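Local atomic coordinates of protein (alpha-2u-globulin) (Rattus norvegicus, PDB entry 2A2U), a protein that binds a hyaline droplet inducer and, as a lipocalin, probably carries small hydrophobic molecules inside its beta barrel. Residues G97-E102 against N107-L112; L124-F127 against T132-L135; D148-F153 against I167-K172; L156-A159 against T163-N166. All blocks are in the same frame, centred on the assembly; numbering follows the deposited sequence.

Contact 1 of 4, residues G97-E102 against N107-L112; sequences GEYFVE and NTFTIL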
# COMPACT_ATOMS: atom_id res chain seq x y z
N GLY A 97 -4.02 -22.19 2.71
CA GLY A 97 -3.34 -22.02 1.44
C GLY A 97 -3.72 -20.82 0.61
O GLY A 97 -3.12 -20.61 -0.45
N GLU A 98 -4.67 -20.02 1.10
CA GLU A 98 -5.12 -18.85 0.36
C GLU A 98 -4.32 -17.60 0.58
O GLU A 98 -3.97 -17.26 1.70
CB GLU A 98 -6.59 -18.58 0.64
CG GLU A 98 -7.50 -19.65 0.08
CD GLU A 98 -8.96 -19.32 0.21
OE1 GLU A 98 -9.30 -18.15 0.48
OE2 GLU A 98 -9.79 -20.24 0.03
N TYR A 99 -4.02 -16.92 -0.52
CA TYR A 99 -3.27 -15.68 -0.50
C TYR A 99 -4.17 -14.63 -1.14
O TYR A 99 -5.02 -14.96 -1.96
CB TYR A 99 -2.00 -15.82 -1.33
CG TYR A 99 -0.91 -16.60 -0.65
CD1 TYR A 99 -0.85 -17.99 -0.76
CD2 TYR A 99 0.06 -15.96 0.10
CE1 TYR A 99 0.15 -18.72 -0.11
CE2 TYR A 99 1.05 -16.66 0.75
CZ TYR A 99 1.10 -18.04 0.64
OH TYR A 99 2.08 -18.72 1.35
N PHE A 100 -4.00 -13.38 -0.73
CA PHE A 100 -4.78 -12.29 -1.30
C PHE A 100 -3.86 -11.24 -1.91
O PHE A 100 -2.84 -10.90 -1.33
CB PHE A 100 -5.66 -11.60 -0.25
CG PHE A 100 -6.40 -10.39 -0.79
CD1 PHE A 100 -7.65 -10.54 -1.40
CD2 PHE A 100 -5.82 -9.12 -0.76
CE1 PHE A 100 -8.29 -9.45 -1.98
CE2 PHE A 100 -6.47 -8.03 -1.34
CZ PHE A 100 -7.70 -8.20 -1.95
N VAL A 101 -4.25 -10.72 -3.06
CA VAL A 101 -3.49 -9.68 -3.73
C VAL A 101 -4.47 -8.80 -4.48
O VAL A 101 -5.42 -9.29 -5.10
CB VAL A 101 -2.38 -10.27 -4.67
CG1 VAL A 101 -2.99 -11.06 -5.82
CG2 VAL A 101 -1.49 -9.17 -5.19
N GLU A 102 -4.31 -7.49 -4.33
CA GLU A 102 -5.17 -6.55 -5.01
C GLU A 102 -4.53 -6.23 -6.35
O GLU A 102 -3.43 -5.70 -6.41
CB GLU A 102 -5.35 -5.28 -4.17
CG GLU A 102 -6.44 -4.33 -4.68
CD GLU A 102 -7.85 -4.88 -4.53
OE1 GLU A 102 -8.07 -5.84 -3.77
OE2 GLU A 102 -8.77 -4.33 -5.17
N ASN A 107 -8.10 -10.50 -5.59
CA ASN A 107 -7.69 -11.83 -6.01
C ASN A 107 -7.38 -12.78 -4.88
O ASN A 107 -6.71 -12.43 -3.92
CB ASN A 107 -6.43 -11.75 -6.89
CG ASN A 107 -6.62 -10.89 -8.10
OD1 ASN A 107 -7.27 -11.29 -9.07
ND2 ASN A 107 -6.02 -9.70 -8.09
N THR A 108 -7.84 -14.01 -5.04
CA THR A 108 -7.58 -15.06 -4.07
C THR A 108 -6.93 -16.19 -4.86
O THR A 108 -7.47 -16.64 -5.87
CB THR A 108 -8.88 -15.54 -3.41
OG1 THR A 108 -9.21 -14.65 -2.34
CG2 THR A 108 -8.74 -16.93 -2.87
N PHE A 109 -5.73 -16.59 -4.46
CA PHE A 109 -5.05 -17.67 -5.15
C PHE A 109 -4.43 -18.71 -4.24
O PHE A 109 -4.23 -18.47 -3.06
CB PHE A 109 -4.00 -17.13 -6.13
CG PHE A 109 -2.84 -16.47 -5.47
CD1 PHE A 109 -1.74 -17.21 -5.05
CD2 PHE A 109 -2.81 -15.09 -5.32
CE1 PHE A 109 -0.63 -16.59 -4.48
CE2 PHE A 109 -1.71 -14.47 -4.76
CZ PHE A 109 -0.61 -15.22 -4.34
N THR A 110 -4.18 -19.89 -4.81
CA THR A 110 -3.58 -21.00 -4.07
C THR A 110 -2.52 -21.68 -4.93
O THR A 110 -2.50 -21.52 -6.15
CB THR A 110 -4.61 -22.06 -3.68
OG1 THR A 110 -5.34 -22.48 -4.85
CG2 THR A 110 -5.58 -21.51 -2.67
N ILE A 111 -1.62 -22.40 -4.28
CA ILE A 111 -0.56 -23.13 -4.95
C ILE A 111 -1.12 -24.52 -5.17
O ILE A 111 -1.22 -25.32 -4.25
CB ILE A 111 0.71 -23.15 -4.11
CG1 ILE A 111 1.18 -21.71 -3.90
CG2 ILE A 111 1.79 -23.95 -4.79
CD1 ILE A 111 2.29 -21.54 -2.90
N LEU A 112 -1.56 -24.75 -6.40
CA LEU A 112 -2.17 -26.00 -6.79
C LEU A 112 -1.24 -27.20 -6.78
O LEU A 112 -1.56 -28.22 -6.18
CB LEU A 112 -2.79 -25.83 -8.18
CG LEU A 112 -4.13 -26.52 -8.42
CD1 LEU A 112 -5.12 -26.05 -7.38
CD2 LEU A 112 -4.62 -26.19 -9.81

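Contact 2 of 4, residues L124-F127 against T132-L135; sequences LINF and TFQL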
# COMPACT_ATOMS: atom_id res chain seq x y z
N LEU A 124 -6.09 -19.03 -9.49
CA LEU A 124 -6.58 -17.76 -9.00
C LEU A 124 -8.01 -17.40 -9.39
O LEU A 124 -8.43 -17.64 -10.52
CB LEU A 124 -5.64 -16.64 -9.48
CG LEU A 124 -6.08 -15.17 -9.38
CD1 LEU A 124 -4.88 -14.29 -9.23
CD2 LEU A 124 -6.89 -14.74 -10.59
N ILE A 125 -8.73 -16.80 -8.45
CA ILE A 125 -10.09 -16.33 -8.68
C ILE A 125 -10.05 -14.81 -8.54
O ILE A 125 -9.47 -14.28 -7.60
CB ILE A 125 -11.09 -16.88 -7.66
CG1 ILE A 125 -10.98 -18.39 -7.57
CG2 ILE A 125 -12.51 -16.52 -8.10
CD1 ILE A 125 -11.78 -18.97 -6.42
N ASN A 126 -10.69 -14.11 -9.46
CA ASN A 126 -10.70 -12.65 -9.42
C ASN A 126 -12.10 -12.09 -9.19
O ASN A 126 -13.07 -12.65 -9.67
CB ASN A 126 -10.13 -12.10 -10.72
CG ASN A 126 -10.30 -10.61 -10.86
OD1 ASN A 126 -11.35 -10.14 -11.30
ND2 ASN A 126 -9.26 -9.85 -10.52
N PHE A 127 -12.21 -11.03 -8.39
CA PHE A 127 -13.49 -10.38 -8.15
C PHE A 127 -13.38 -8.90 -8.46
O PHE A 127 -12.51 -8.21 -7.93
CB PHE A 127 -13.95 -10.53 -6.72
CG PHE A 127 -15.17 -9.74 -6.41
CD1 PHE A 127 -16.44 -10.26 -6.64
CD2 PHE A 127 -15.05 -8.43 -5.96
CE1 PHE A 127 -17.56 -9.49 -6.43
CE2 PHE A 127 -16.16 -7.65 -5.75
CZ PHE A 127 -17.42 -8.17 -5.98
N THR A 132 -16.68 -12.33 -11.26
CA THR A 132 -15.54 -13.18 -10.93
C THR A 132 -15.10 -14.00 -12.14
O THR A 132 -15.82 -14.09 -13.13
CB THR A 132 -15.88 -14.19 -9.82
OG1 THR A 132 -16.88 -15.10 -10.29
CG2 THR A 132 -16.38 -13.49 -8.57
N PHE A 133 -13.90 -14.55 -12.06
CA PHE A 133 -13.35 -15.40 -13.11
C PHE A 133 -12.14 -16.15 -12.60
O PHE A 133 -11.44 -15.69 -11.71
CB PHE A 133 -13.05 -14.63 -14.41
CG PHE A 133 -11.81 -13.77 -14.38
CD1 PHE A 133 -10.56 -14.32 -14.62
CD2 PHE A 133 -11.91 -12.40 -14.15
CE1 PHE A 133 -9.41 -13.52 -14.63
CE2 PHE A 133 -10.77 -11.60 -14.16
CZ PHE A 133 -9.53 -12.15 -14.40
N GLN A 134 -11.96 -17.36 -13.12
CA GLN A 134 -10.84 -18.21 -12.76
C GLN A 134 -9.66 -17.94 -13.67
O GLN A 134 -9.82 -17.56 -14.83
CB GLN A 134 -11.22 -19.68 -12.87
CG GLN A 134 -12.15 -20.17 -11.80
CD GLN A 134 -12.27 -21.67 -11.86
OE1 GLN A 134 -11.28 -22.39 -11.77
NE2 GLN A 134 -13.50 -22.17 -12.02
N LEU A 135 -8.47 -18.18 -13.13
CA LEU A 135 -7.22 -18.02 -13.86
C LEU A 135 -6.25 -19.08 -13.36
O LEU A 135 -6.15 -19.29 -12.16
CB LEU A 135 -6.62 -16.65 -13.60
CG LEU A 135 -5.26 -16.51 -14.28
CD1 LEU A 135 -5.46 -16.32 -15.76
CD2 LEU A 135 -4.53 -15.33 -13.73

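Contact 3 of 4, residues D148-F153 against I167-K172; sequences DIKEKF and IIDLTK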
# COMPACT_ATOMS: atom_id res chain seq x y z
N ASP A 148 5.30 -32.80 -21.14
CA ASP A 148 4.56 -33.59 -20.17
C ASP A 148 3.97 -32.68 -19.10
O ASP A 148 2.81 -32.85 -18.71
CB ASP A 148 5.48 -34.61 -19.49
CG ASP A 148 6.23 -35.46 -20.48
OD1 ASP A 148 5.71 -35.70 -21.59
OD2 ASP A 148 7.35 -35.89 -20.14
N ILE A 149 4.77 -31.73 -18.63
CA ILE A 149 4.31 -30.80 -17.60
C ILE A 149 3.16 -29.99 -18.16
O ILE A 149 2.15 -29.77 -17.47
CB ILE A 149 5.43 -29.83 -17.16
CG1 ILE A 149 6.70 -30.59 -16.80
CG2 ILE A 149 4.98 -29.03 -15.96
CD1 ILE A 149 6.49 -31.64 -15.75
N LYS A 150 3.27 -29.59 -19.41
CA LYS A 150 2.24 -28.81 -20.05
C LYS A 150 0.93 -29.57 -20.23
O LYS A 150 -0.14 -28.96 -20.28
CB LYS A 150 2.72 -28.25 -21.38
CG LYS A 150 3.93 -27.36 -21.25
CD LYS A 150 4.20 -26.68 -22.56
CE LYS A 150 5.53 -25.97 -22.55
NZ LYS A 150 5.77 -25.28 -23.85
N GLU A 151 1.01 -30.90 -20.33
CA GLU A 151 -0.19 -31.72 -20.50
C GLU A 151 -0.94 -31.83 -19.18
O GLU A 151 -2.15 -31.66 -19.14
CB GLU A 151 0.17 -33.12 -20.96
CG GLU A 151 -0.43 -33.52 -22.29
CD GLU A 151 -1.95 -33.50 -22.31
OE1 GLU A 151 -2.59 -33.83 -21.30
OE2 GLU A 151 -2.50 -33.16 -23.38
N LYS A 152 -0.20 -32.16 -18.12
CA LYS A 152 -0.76 -32.29 -16.78
C LYS A 152 -1.50 -31.01 -16.43
O LYS A 152 -2.58 -31.04 -15.83
CB LYS A 152 0.37 -32.54 -15.77
CG LYS A 152 0.01 -32.22 -14.32
CD LYS A 152 1.18 -32.45 -13.37
CE LYS A 152 1.48 -33.94 -13.22
NZ LYS A 152 2.62 -34.25 -12.30
N PHE A 153 -0.92 -29.88 -16.81
CA PHE A 153 -1.51 -28.58 -16.56
C PHE A 153 -2.76 -28.41 -17.40
O PHE A 153 -3.78 -27.94 -16.90
CB PHE A 153 -0.49 -27.47 -16.84
CG PHE A 153 -1.05 -26.08 -16.68
CD1 PHE A 153 -1.31 -25.56 -15.42
CD2 PHE A 153 -1.33 -25.31 -17.80
CE1 PHE A 153 -1.85 -24.29 -15.27
CE2 PHE A 153 -1.87 -24.03 -17.66
CZ PHE A 153 -2.13 -23.53 -16.39
N ILE A 167 -6.49 -22.05 -23.12
CA ILE A 167 -5.19 -22.33 -22.54
C ILE A 167 -4.17 -21.74 -23.52
O ILE A 167 -4.12 -22.14 -24.67
CB ILE A 167 -4.95 -23.84 -22.40
CG1 ILE A 167 -6.11 -24.47 -21.62
CG2 ILE A 167 -3.68 -24.10 -21.63
CD1 ILE A 167 -5.96 -25.97 -21.36
N ILE A 168 -3.41 -20.75 -23.08
CA ILE A 168 -2.42 -20.10 -23.94
C ILE A 168 -0.98 -20.37 -23.54
O ILE A 168 -0.61 -20.22 -22.38
CB ILE A 168 -2.65 -18.57 -23.97
CG1 ILE A 168 -4.02 -18.25 -24.57
CG2 ILE A 168 -1.55 -17.90 -24.78
CD1 ILE A 168 -4.36 -16.76 -24.65
N ASP A 169 -0.18 -20.82 -24.51
CA ASP A 169 1.23 -21.12 -24.30
C ASP A 169 2.04 -19.86 -24.63
O ASP A 169 2.22 -19.52 -25.80
CB ASP A 169 1.65 -22.29 -25.20
CG ASP A 169 3.09 -22.76 -24.95
OD1 ASP A 169 3.86 -22.06 -24.26
OD2 ASP A 169 3.46 -23.84 -25.45
N LEU A 170 2.53 -19.19 -23.59
CA LEU A 170 3.29 -17.96 -23.75
C LEU A 170 4.72 -18.13 -24.21
O LEU A 170 5.37 -17.14 -24.54
CB LEU A 170 3.29 -17.15 -22.45
CG LEU A 170 1.97 -16.68 -21.85
CD1 LEU A 170 2.26 -15.92 -20.57
CD2 LEU A 170 1.22 -15.80 -22.82
N THR A 171 5.22 -19.37 -24.22
CA THR A 171 6.60 -19.62 -24.64
C THR A 171 6.87 -19.27 -26.09
O THR A 171 8.01 -19.04 -26.48
CB THR A 171 7.02 -21.07 -24.41
OG1 THR A 171 6.18 -21.94 -25.18
CG2 THR A 171 6.93 -21.42 -22.95
N LYS A 172 5.82 -19.24 -26.90
CA LYS A 172 5.97 -18.93 -28.29
C LYS A 172 5.96 -17.43 -28.61
O LYS A 172 6.53 -17.01 -29.61
CB LYS A 172 4.93 -19.70 -29.07
CG LYS A 172 5.08 -21.19 -29.10
CD LYS A 172 3.86 -22.03 -28.55
CE LYS A 172 3.78 -23.42 -29.28
NZ LYS A 172 2.42 -23.96 -29.41

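Contact 4 of 4, residues L156-A159 against T163-N166; sequences LCEA and TRDN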
# COMPACT_ATOMS: atom_id res chain seq x y z
N LEU A 156 -5.60 -30.16 -15.64
CA LEU A 156 -6.11 -29.47 -14.46
C LEU A 156 -7.01 -28.31 -14.87
O LEU A 156 -8.00 -28.03 -14.22
CB LEU A 156 -4.97 -28.95 -13.60
CG LEU A 156 -4.06 -29.97 -12.94
CD1 LEU A 156 -2.99 -29.26 -12.13
CD2 LEU A 156 -4.88 -30.85 -12.05
N CYS A 157 -6.66 -27.63 -15.96
CA CYS A 157 -7.46 -26.52 -16.44
C CYS A 157 -8.85 -27.03 -16.76
O CYS A 157 -9.84 -26.43 -16.38
CB CYS A 157 -6.85 -25.91 -17.68
SG CYS A 157 -5.35 -25.01 -17.35
N GLU A 158 -8.90 -28.16 -17.46
CA GLU A 158 -10.17 -28.76 -17.83
C GLU A 158 -10.92 -29.22 -16.60
O GLU A 158 -12.14 -29.08 -16.52
CB GLU A 158 -9.94 -29.94 -18.77
CG GLU A 158 -9.16 -29.56 -20.02
CD GLU A 158 -9.37 -30.54 -21.13
OE1 GLU A 158 -9.43 -31.76 -20.87
OE2 GLU A 158 -9.50 -30.09 -22.29
N ALA A 159 -10.18 -29.73 -15.62
CA ALA A 159 -10.78 -30.18 -14.37
C ALA A 159 -11.34 -29.00 -13.57
O ALA A 159 -11.97 -29.18 -12.53
CB ALA A 159 -9.74 -30.92 -13.54
N THR A 163 -11.69 -24.51 -20.78
CA THR A 163 -11.56 -25.27 -22.02
C THR A 163 -10.18 -25.15 -22.65
O THR A 163 -9.49 -24.14 -22.47
CB THR A 163 -12.63 -24.83 -23.06
OG1 THR A 163 -12.34 -23.50 -23.51
CG2 THR A 163 -14.01 -24.82 -22.44
N ARG A 164 -9.80 -26.17 -23.43
CA ARG A 164 -8.50 -26.21 -24.11
C ARG A 164 -8.30 -25.04 -25.07
O ARG A 164 -7.17 -24.75 -25.45
CB ARG A 164 -8.35 -27.55 -24.86
CG ARG A 164 -7.01 -28.25 -24.66
CD ARG A 164 -7.22 -29.67 -24.13
NE ARG A 164 -5.98 -30.39 -23.83
CZ ARG A 164 -5.91 -31.52 -23.13
NH1 ARG A 164 -7.00 -32.10 -22.65
NH2 ARG A 164 -4.74 -32.10 -22.91
N ASP A 165 -9.39 -24.37 -25.45
CA ASP A 165 -9.31 -23.23 -26.37
C ASP A 165 -8.87 -21.96 -25.62
O ASP A 165 -8.46 -20.98 -26.24
CB ASP A 165 -10.69 -22.99 -27.03
CG ASP A 165 -10.64 -21.98 -28.18
OD1 ASP A 165 -9.55 -21.47 -28.52
OD2 ASP A 165 -11.70 -21.70 -28.76
N ASN A 166 -8.93 -22.00 -24.29
CA ASN A 166 -8.54 -20.84 -23.49
C ASN A 166 -7.22 -21.00 -22.77
O ASN A 166 -6.86 -20.19 -21.91
CB ASN A 166 -9.67 -20.49 -22.53
CG ASN A 166 -10.94 -20.10 -23.27
OD1 ASN A 166 -10.90 -19.32 -24.21
ND2 ASN A 166 -12.06 -20.69 -22.87

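Contact 1 of 4, residues G97-E102 against N107-L112
Tyr99 and Phe109 lie across from each other as an antiparallel hydrogen-bonded pair: Tyr99 N gives to Phe109 O at 3.0 Å, and Phe109 N returns a bond to Tyr99 O. Val101 and Asn107 form the next such pair, with one extra bond. Val101 O takes both the backbone N of Asn107 at 3.0 Å and its amide ND2 at 3.1 Å, and the two donors come from opposite faces of the carbonyl plane. The same ND2 also bonds Tyr103 O in the turn, which helps to fix the rotation of the amide. Between these pairs, weaker CA-H...O contacts join Thr108 CA to Tyr99 O and Phe100 CA to Asn107 O.

The apolar contacts centre on the Phe109 ring. With CG set between backbone N and carbonyl carbon (chi1 68°), this ring folds back over its neighbour strand and takes Tyr99 CB on one face, 3.6 Å from its centroid, a CH-pi contact. The two rings are nearly parallel, 11° apart, but slid so far that they barely overlap. Val101 CG1 meets the Phe109 edge at CE2, 3.8 Å away.

Phe100 and Thr108 point to the other face of the sheet, where the Phe100 ring meets Phe100 of the second subunit. A regular antiparallel hairpin of strands 99-102 and 106-114, with one face turned to a subunit partner and the other consistent with the barrel interior, is what the lipocalin fold is built from.

Contact 2 of 4, residues L124-F127 against T132-L135
Leu124 N gives a short, nearly straight hydrogen bond to Leu135 O, 2.7 Å long with 169° at the hydrogen, and Leu135 N answers with a more bent bond to Leu124 O. This hairpin of strands 119-128 and 131-140 is part of the antiparallel lipocalin barrel. One step on, Asn126 N reaches Phe133 O at 2.8 Å.

Leu124, Asn126, Phe133 and Leu135 share one face. There a chi1 of 76° turns the Phe133 ring across to the facing strand. Asn126 CB sits over the ring face, 3.8 Å from the centroid, and OD1 comes to 3.3 Å from Phe133 CE2, the amide plane tilted 30° to the ring. The amide's ND2 is held elsewhere, by Asn107 OD1 and Asp104 O. Were Phe133 an alanine, the Asn126 side chain would probably lose the ring beneath its CB, and a gap would open beside its amide. Farther along this face, Leu124 CD2 packs on Leu135 CB at 3.6 Å.

The other face carries Ile125, Phe127, Thr132 and Gln134. Gln134 OE1 bonds His123 NE2 of the same chain, Ile125 packs on Pro94 of the second subunit, and Lys92 of that subunit makes a cation-pi contact with the Phe127 ring. Across the hairpin the same ring is touched at its edge, near its plane, where Thr132 CG2 stands 3.8 Å from Phe127 CD1.

Contact 3 of 4, residues D148-F153 against I167-K172
Lys150 and Asp169 form a salt bridge, NZ to OD2 at 3.2 Å, with the ammonium on the syn side of the carboxylate and 25° out of its plane. The lysine chain leaves the helix extended beyond CG and crosses the aspartate at about a right angle. Its tip also faces that of Thr171, whose OG1 is 3.6 Å from NZ, an approach rather than a bond. The apolar part is looser: Phe153 CE2 lies 4.4 Å from Ile167 CG2.

The other carboxylate oxygen is used within its own segment. Asp169 OD1 accepts from the backbone N of Thr171 at 3.0 Å, an Asx turn that holds the carboxylate in position as strand 167-169 ends. Thr171 OG1 donates to the same oxygen, so OD1 takes two bonds from one residue. A leucine in place of Asp169 would probably leave Lys150 with one carboxylate mate fewer and the Thr171 N-H without its turn partner.

In lipocalins a helix after the last barrel strand packs against the outside of the barrel, and helix 147-158 does so here. Phe153 lies on Val42, Met121, Met136 and Leu138 of three strands, and Ile167 also packs on Val42. Strand 167-169 itself is bonded to strand 36-44, through Ile168 to Val43. Lys150 NZ has a second partner outside these segments, Asp144, with which it makes another salt bridge.

Contact 4 of 4, residues L156-A159 against T163-N166
Glu158 and Arg164 meet in a salt bridge between OE1 and NH1, 3.0 Å apart. The two flat groups are turned nearly square to each other, 87° between the carboxylate and guanidinium planes, so this is not the flat, doubly hydrogen-bonded pairing that the two groups can make. The other oxygen, OE2, lies against the aliphatic part of the arginine, near CD. Glu158 runs extended beyond CG from the helix, and the Arg164 chain is bent at chi2 (124°), which turns NH1 toward the glutamate.

That guanidinium is shared: NH2 makes a second salt bridge, to Glu151 OE2, two turns back along the helix from Glu158. Two acidic side chains of helix 147-158 are therefore bridged by one arginine from the loop that follows, on the lipocalin's solvent-facing surface.

Backbone bonding shapes the loop. Asn166 N donates to Thr163 O, 2.9 Å away, and with Arg164 and Asp165 both in helical backbone angles this makes a type I beta turn. Outside the turn, Asn46 OD1 takes bonds from Thr163 N and from Asn166 ND2, while Asp165 O is bonded by Arg48 NE.

Along the chain, contact 1 comes first and closes the short turn between strands 99-102 and 106-114. Contact 2 follows in series and closes the turn between strands 119-128 and 131-140. Strands 106-114 and 119-128 are neighbours in the barrel, so the two hairpins join directly, and both also reach the second subunit. After the barrel strands, contact 3 closes a longer loop from helix 147-158 to strand 167-169, and contact 4 lies wholly within it, tying the end of that helix to the following loop. None of the four cross. Leu112 packing on Leu156 links contact 1 to contact 4, bringing helix and hairpin together.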